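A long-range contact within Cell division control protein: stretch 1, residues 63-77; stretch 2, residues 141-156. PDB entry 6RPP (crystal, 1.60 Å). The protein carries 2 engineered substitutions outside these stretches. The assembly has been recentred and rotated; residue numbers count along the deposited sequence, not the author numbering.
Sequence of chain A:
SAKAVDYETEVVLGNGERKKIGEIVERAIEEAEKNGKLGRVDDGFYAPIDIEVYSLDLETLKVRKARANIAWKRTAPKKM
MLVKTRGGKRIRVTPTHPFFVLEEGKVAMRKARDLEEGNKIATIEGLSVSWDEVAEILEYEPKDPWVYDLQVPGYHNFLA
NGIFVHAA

Stretch 1 63-77: VRKARANIAWKRTAP
Stretch 2 141-156: EPKDPWVYDLQVPGYH

Residues 63-75 form one long strand, and a strand beginning at Trp146 runs antiparallel to it, the two axes at 152° and 4.7 Å at closest approach. Register follows from the pairs Ala71-Leu150, Trp72-Asp149, Lys73-Tyr148 and Arg74-Val147, with CA-CA spacings of 4.8 to 5.3 Å. Extended backbones let alternate residues exchange paired hydrogen bonds: Trp72 N to Asp149 O (3.0 Å) with Asp149 N to Trp72 O (3.1 Å), then Arg74 N to Val147 O (2.9 Å) with Val147 N to Arg74 O (2.8 Å). Ala76 N extends the ladder to Pro145 O at 2.9 Å; Pro145, lacking an amide hydrogen, can only accept.

At the other end the pattern slips. Gln151 N still reaches Ile70 O (2.8 Å), but Gln151 O takes Asn69 N (3.0 Å), where Asn69 leaves the extended conformation (phi/psi -126/-4), and Ile70 N is left buried without a partner. The Asn69 side chain (chi1 p) adds a bond of its own: Asn69 OD1 accepts from Gln151 NE2 at 2.9 Å. Gln151, with chi1 and chi2 both t, extends its amide to Asn69, and a water donating to Gln151 OE1 (2.6 Å) accepts from Trp72 NE1 (2.8 Å), so both ends of the amide are satisfied.

Lys73, fully t, lays its chain over the Trp146 ring (chi1 m, chi2 104°). Lys73 CE sits 3.5 Å, and Lys73 NZ 4.5 Å, from the centroid of the Trp146 six-membered ring, both over its face, a CH-pi and cation-pi pairing; NZ also bonds elsewhere in the structure. Small Ala76 fits against Val147, Ala76 CB to Val147 CG1 3.9 Å.

Before the bridged part of the first strand, Ala66 CB packs 3.5 Å from Tyr155 CD2. Tyr155 OH accepts a weak bond from Arg64 NH1 (3.3 Å) and shares a water (2.6 Å) that donates to Lys65 O (2.9 Å).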

# COMPACT_ATOMS: atom_id res chain seq x y z
N VAL A 63 -15.79 4.19 3.43
CA VAL A 63 -14.82 4.32 2.34
C VAL A 63 -15.09 5.62 1.62
O VAL A 63 -16.23 5.87 1.19
CB VAL A 63 -14.89 3.14 1.37
CG1 VAL A 63 -13.86 3.32 0.22
CG2 VAL A 63 -14.70 1.84 2.08
N ARG A 64 -14.05 6.43 1.45
CA ARG A 64 -14.17 7.76 0.88
C ARG A 64 -13.13 7.96 -0.21
O ARG A 64 -12.04 7.40 -0.17
CB ARG A 64 -13.95 8.86 1.94
CG ARG A 64 -15.15 9.16 2.83
CD ARG A 64 -14.94 10.50 3.50
NE ARG A 64 -15.80 10.69 4.66
CZ ARG A 64 -15.44 10.40 5.90
NH1 ARG A 64 -14.22 9.92 6.14
NH2 ARG A 64 -16.28 10.61 6.90
N LYS A 65 -13.47 8.77 -1.21
CA LYS A 65 -12.44 9.17 -2.16
C LYS A 65 -11.51 10.17 -1.49
O LYS A 65 -11.95 11.02 -0.70
CB LYS A 65 -13.05 9.79 -3.43
CG LYS A 65 -13.89 8.85 -4.26
CD LYS A 65 -14.47 9.56 -5.48
CE LYS A 65 -15.21 8.56 -6.36
NZ LYS A 65 -16.05 9.20 -7.41
N ALA A 66 -10.23 10.07 -1.80
CA ALA A 66 -9.25 10.93 -1.17
C ALA A 66 -8.14 11.17 -2.17
O ALA A 66 -8.03 10.46 -3.17
CB ALA A 66 -8.74 10.30 0.15
N ARG A 67 -7.39 12.25 -1.96
CA ARG A 67 -6.30 12.57 -2.89
C ARG A 67 -4.95 12.06 -2.37
O ARG A 67 -4.66 12.13 -1.17
CB ARG A 67 -6.26 14.08 -3.15
CG ARG A 67 -7.40 14.58 -4.09
CD ARG A 67 -7.09 14.34 -5.61
NE ARG A 67 -8.25 14.50 -6.50
CZ ARG A 67 -8.20 14.47 -7.84
NH1 ARG A 67 -7.05 14.29 -8.49
NH2 ARG A 67 -9.33 14.63 -8.54
N ALA A 68 -4.14 11.48 -3.27
CA ALA A 68 -2.76 11.16 -2.96
C ALA A 68 -1.87 12.20 -3.62
O ALA A 68 -2.14 12.62 -4.74
CB ALA A 68 -2.39 9.77 -3.48
N ASN A 69 -0.85 12.70 -2.88
CA ASN A 69 -0.09 13.84 -3.42
C ASN A 69 1.43 13.64 -3.51
O ASN A 69 2.11 14.52 -4.04
CB ASN A 69 -0.41 15.12 -2.61
CG ASN A 69 -0.01 15.04 -1.12
OD1 ASN A 69 0.24 13.99 -0.62
ND2 ASN A 69 0.08 16.19 -0.46
N ILE A 70 1.97 12.51 -3.04
CA ILE A 70 3.39 12.20 -3.24
C ILE A 70 3.52 10.73 -3.64
O ILE A 70 2.87 9.84 -3.07
CB ILE A 70 4.23 12.46 -1.97
CG1 ILE A 70 4.16 13.92 -1.50
CG2 ILE A 70 5.68 12.00 -2.18
CD1 ILE A 70 5.04 14.84 -2.27
N ALA A 71 4.37 10.50 -4.64
CA ALA A 71 4.74 9.18 -5.14
C ALA A 71 6.16 8.87 -4.67
O ALA A 71 7.07 9.70 -4.79
CB ALA A 71 4.70 9.15 -6.66
N TRP A 72 6.35 7.65 -4.14
CA TRP A 72 7.60 7.20 -3.56
C TRP A 72 8.15 6.00 -4.29
O TRP A 72 7.42 5.04 -4.53
CB TRP A 72 7.38 6.78 -2.10
CG TRP A 72 7.32 7.88 -1.19
CD1 TRP A 72 6.18 8.45 -0.64
CD2 TRP A 72 8.42 8.62 -0.69
NE1 TRP A 72 6.54 9.50 0.17
CE2 TRP A 72 7.90 9.61 0.17
CE3 TRP A 72 9.80 8.53 -0.85
CZ2 TRP A 72 8.72 10.51 0.85
CZ3 TRP A 72 10.61 9.41 -0.17
CH2 TRP A 72 10.07 10.39 0.66
N LYS A 73 9.44 6.04 -4.62
CA LYS A 73 10.14 4.90 -5.22
C LYS A 73 11.35 4.62 -4.36
O LYS A 73 12.20 5.50 -4.21
CB LYS A 73 10.61 5.25 -6.63
CG LYS A 73 11.59 4.26 -7.33
CD LYS A 73 12.04 4.78 -8.65
CE LYS A 73 12.92 3.74 -9.50
NZ LYS A 73 13.08 4.22 -10.81
N ARG A 74 11.47 3.40 -3.83
CA ARG A 74 12.53 3.11 -2.88
C ARG A 74 13.24 1.82 -3.27
O ARG A 74 12.65 0.93 -3.87
CB ARG A 74 12.02 3.00 -1.42
CG ARG A 74 11.39 4.30 -0.89
CD ARG A 74 11.46 4.38 0.64
NE ARG A 74 10.40 5.22 1.20
CZ ARG A 74 10.60 6.42 1.74
NH1 ARG A 74 11.83 6.90 1.82
NH2 ARG A 74 9.58 7.12 2.22
N THR A 75 14.51 1.72 -2.88
CA THR A 75 15.22 0.47 -3.08
C THR A 75 14.51 -0.68 -2.36
O THR A 75 14.17 -0.58 -1.17
CB THR A 75 16.67 0.62 -2.58
OG1 THR A 75 17.28 1.72 -3.27
CG2 THR A 75 17.49 -0.62 -2.85
N ALA A 76 14.35 -1.78 -3.05
CA ALA A 76 13.75 -2.94 -2.42
C ALA A 76 14.67 -3.47 -1.31
O ALA A 76 15.91 -3.50 -1.46
CB ALA A 76 13.48 -4.02 -3.45
N PRO A 77 14.10 -3.94 -0.21
CA PRO A 77 14.91 -4.67 0.78
C PRO A 77 15.39 -6.04 0.27
O PRO A 77 15.00 -6.49 -0.83
CB PRO A 77 13.94 -4.79 1.97
CG PRO A 77 12.58 -4.81 1.36
CD PRO A 77 12.67 -3.80 0.19
N GLU A 141 12.57 -13.63 -2.03
CA GLU A 141 13.62 -12.69 -2.42
C GLU A 141 13.20 -12.03 -3.72
O GLU A 141 12.84 -12.73 -4.67
CB GLU A 141 14.95 -13.40 -2.61
CG GLU A 141 15.50 -13.95 -1.31
CD GLU A 141 16.03 -15.35 -1.46
OE1 GLU A 141 15.21 -16.30 -1.53
OE2 GLU A 141 17.27 -15.51 -1.51
N PRO A 142 13.15 -10.70 -3.78
CA PRO A 142 12.56 -10.05 -4.95
C PRO A 142 13.42 -10.11 -6.20
O PRO A 142 14.66 -10.04 -6.16
CB PRO A 142 12.37 -8.61 -4.48
CG PRO A 142 13.44 -8.42 -3.43
CD PRO A 142 13.51 -9.75 -2.70
N LYS A 143 12.71 -10.21 -7.33
CA LYS A 143 13.35 -10.04 -8.63
C LYS A 143 13.39 -8.58 -9.01
O LYS A 143 14.28 -8.20 -9.76
CB LYS A 143 12.59 -10.83 -9.70
CG LYS A 143 12.81 -12.33 -9.53
CD LYS A 143 11.97 -13.15 -10.49
CE LYS A 143 12.32 -14.63 -10.35
NZ LYS A 143 12.20 -15.09 -8.92
N ASP A 144 12.41 -7.80 -8.59
CA ASP A 144 12.31 -6.38 -8.94
C ASP A 144 12.98 -5.57 -7.83
O ASP A 144 12.63 -5.74 -6.65
CB ASP A 144 10.82 -6.02 -9.05
CG ASP A 144 10.56 -4.63 -9.49
OD1 ASP A 144 11.44 -3.74 -9.44
OD2 ASP A 144 9.36 -4.41 -9.81
N PRO A 145 13.97 -4.77 -8.13
CA PRO A 145 14.77 -4.13 -7.07
C PRO A 145 14.20 -2.79 -6.59
O PRO A 145 14.89 -2.08 -5.84
CB PRO A 145 16.13 -3.95 -7.74
CG PRO A 145 15.75 -3.60 -9.15
CD PRO A 145 14.60 -4.58 -9.47
N TRP A 146 12.92 -2.52 -6.90
CA TRP A 146 12.29 -1.31 -6.44
C TRP A 146 10.97 -1.62 -5.77
O TRP A 146 10.32 -2.60 -6.12
CB TRP A 146 12.02 -0.35 -7.60
CG TRP A 146 13.25 0.04 -8.30
CD1 TRP A 146 13.68 -0.43 -9.53
CD2 TRP A 146 14.21 1.01 -7.89
NE1 TRP A 146 14.86 0.15 -9.86
CE2 TRP A 146 15.23 1.03 -8.87
CE3 TRP A 146 14.35 1.84 -6.76
CZ2 TRP A 146 16.33 1.91 -8.81
CZ3 TRP A 146 15.44 2.69 -6.68
CH2 TRP A 146 16.43 2.71 -7.69
N VAL A 147 10.60 -0.79 -4.80
CA VAL A 147 9.27 -0.86 -4.18
C VAL A 147 8.65 0.54 -4.14
O VAL A 147 9.34 1.56 -4.32
CB VAL A 147 9.32 -1.45 -2.77
CG1 VAL A 147 9.72 -2.96 -2.89
CG2 VAL A 147 10.36 -0.78 -1.93
N TYR A 148 7.33 0.59 -3.84
CA TYR A 148 6.58 1.81 -4.16
C TYR A 148 5.60 2.18 -3.05
O TYR A 148 5.07 1.32 -2.35
CB TYR A 148 5.80 1.59 -5.44
CG TYR A 148 6.74 1.34 -6.62
CD1 TYR A 148 7.29 2.41 -7.28
CD2 TYR A 148 7.10 0.03 -7.01
CE1 TYR A 148 8.16 2.20 -8.31
CE2 TYR A 148 7.98 -0.19 -8.08
CZ TYR A 148 8.50 0.93 -8.71
OH TYR A 148 9.38 0.68 -9.74
N ASP A 149 5.27 3.45 -2.97
CA ASP A 149 4.28 3.86 -1.98
C ASP A 149 3.66 5.17 -2.46
O ASP A 149 4.18 5.80 -3.38
CB ASP A 149 4.94 4.05 -0.61
CG ASP A 149 3.94 4.21 0.53
OD1 ASP A 149 2.80 3.69 0.38
OD2 ASP A 149 4.36 4.85 1.52
N LEU A 150 2.56 5.55 -1.82
CA LEU A 150 1.90 6.82 -2.09
C LEU A 150 1.65 7.50 -0.76
O LEU A 150 1.52 6.84 0.26
CB LEU A 150 0.55 6.68 -2.78
CG LEU A 150 0.62 5.92 -4.10
CD1 LEU A 150 -0.81 5.58 -4.46
CD2 LEU A 150 1.27 6.76 -5.13
N GLN A 151 1.59 8.82 -0.76
CA GLN A 151 1.16 9.56 0.42
C GLN A 151 -0.29 9.99 0.29
O GLN A 151 -0.66 10.59 -0.72
CB GLN A 151 2.03 10.78 0.68
CG GLN A 151 1.50 11.60 1.86
CD GLN A 151 2.35 12.78 2.20
OE1 GLN A 151 3.32 12.66 2.95
NE2 GLN A 151 2.02 13.94 1.63
N VAL A 152 -1.10 9.71 1.31
CA VAL A 152 -2.52 10.08 1.30
C VAL A 152 -2.81 10.91 2.54
O VAL A 152 -3.04 10.36 3.62
CB VAL A 152 -3.45 8.87 1.24
CG1 VAL A 152 -4.92 9.35 1.13
CG2 VAL A 152 -3.10 7.97 -0.00
N PRO A 153 -2.87 12.23 2.42
CA PRO A 153 -3.04 13.05 3.61
C PRO A 153 -4.32 12.72 4.32
O PRO A 153 -5.37 12.55 3.70
CB PRO A 153 -3.08 14.48 3.06
CG PRO A 153 -2.15 14.35 1.85
CD PRO A 153 -2.47 13.02 1.24
N GLY A 154 -4.22 12.71 5.65
CA GLY A 154 -5.33 12.46 6.55
C GLY A 154 -5.39 10.98 6.81
O GLY A 154 -5.06 10.50 7.91
N TYR A 155 -5.65 10.23 5.75
CA TYR A 155 -6.09 8.85 5.86
C TYR A 155 -4.93 7.88 6.01
O TYR A 155 -5.09 6.83 6.65
CB TYR A 155 -6.82 8.45 4.58
CG TYR A 155 -8.15 9.14 4.44
CD1 TYR A 155 -9.26 8.62 5.08
CD2 TYR A 155 -8.28 10.30 3.67
CE1 TYR A 155 -10.48 9.21 4.98
CE2 TYR A 155 -9.52 10.94 3.60
CZ TYR A 155 -10.60 10.35 4.22
OH TYR A 155 -11.83 10.95 4.10
N HIS A 156 -3.80 8.16 5.38
CA HIS A 156 -2.67 7.22 5.40
C HIS A 156 -3.03 5.82 4.93
O HIS A 156 -2.48 4.83 5.43
CB HIS A 156 -2.12 7.10 6.82
CG HIS A 156 -1.27 8.23 7.25
ND1 HIS A 156 0.05 8.34 6.88
CD2 HIS A 156 -1.52 9.27 8.08
CE1 HIS A 156 0.57 9.42 7.45
NE2 HIS A 156 -0.38 10.03 8.14
O HOH W 1 -12.15 12.31 1.90
O HOH W 2 -6.05 13.20 0.93
O HOH W 3 5.33 11.31 1.99
O HOH W 4 7.11 4.79 2.06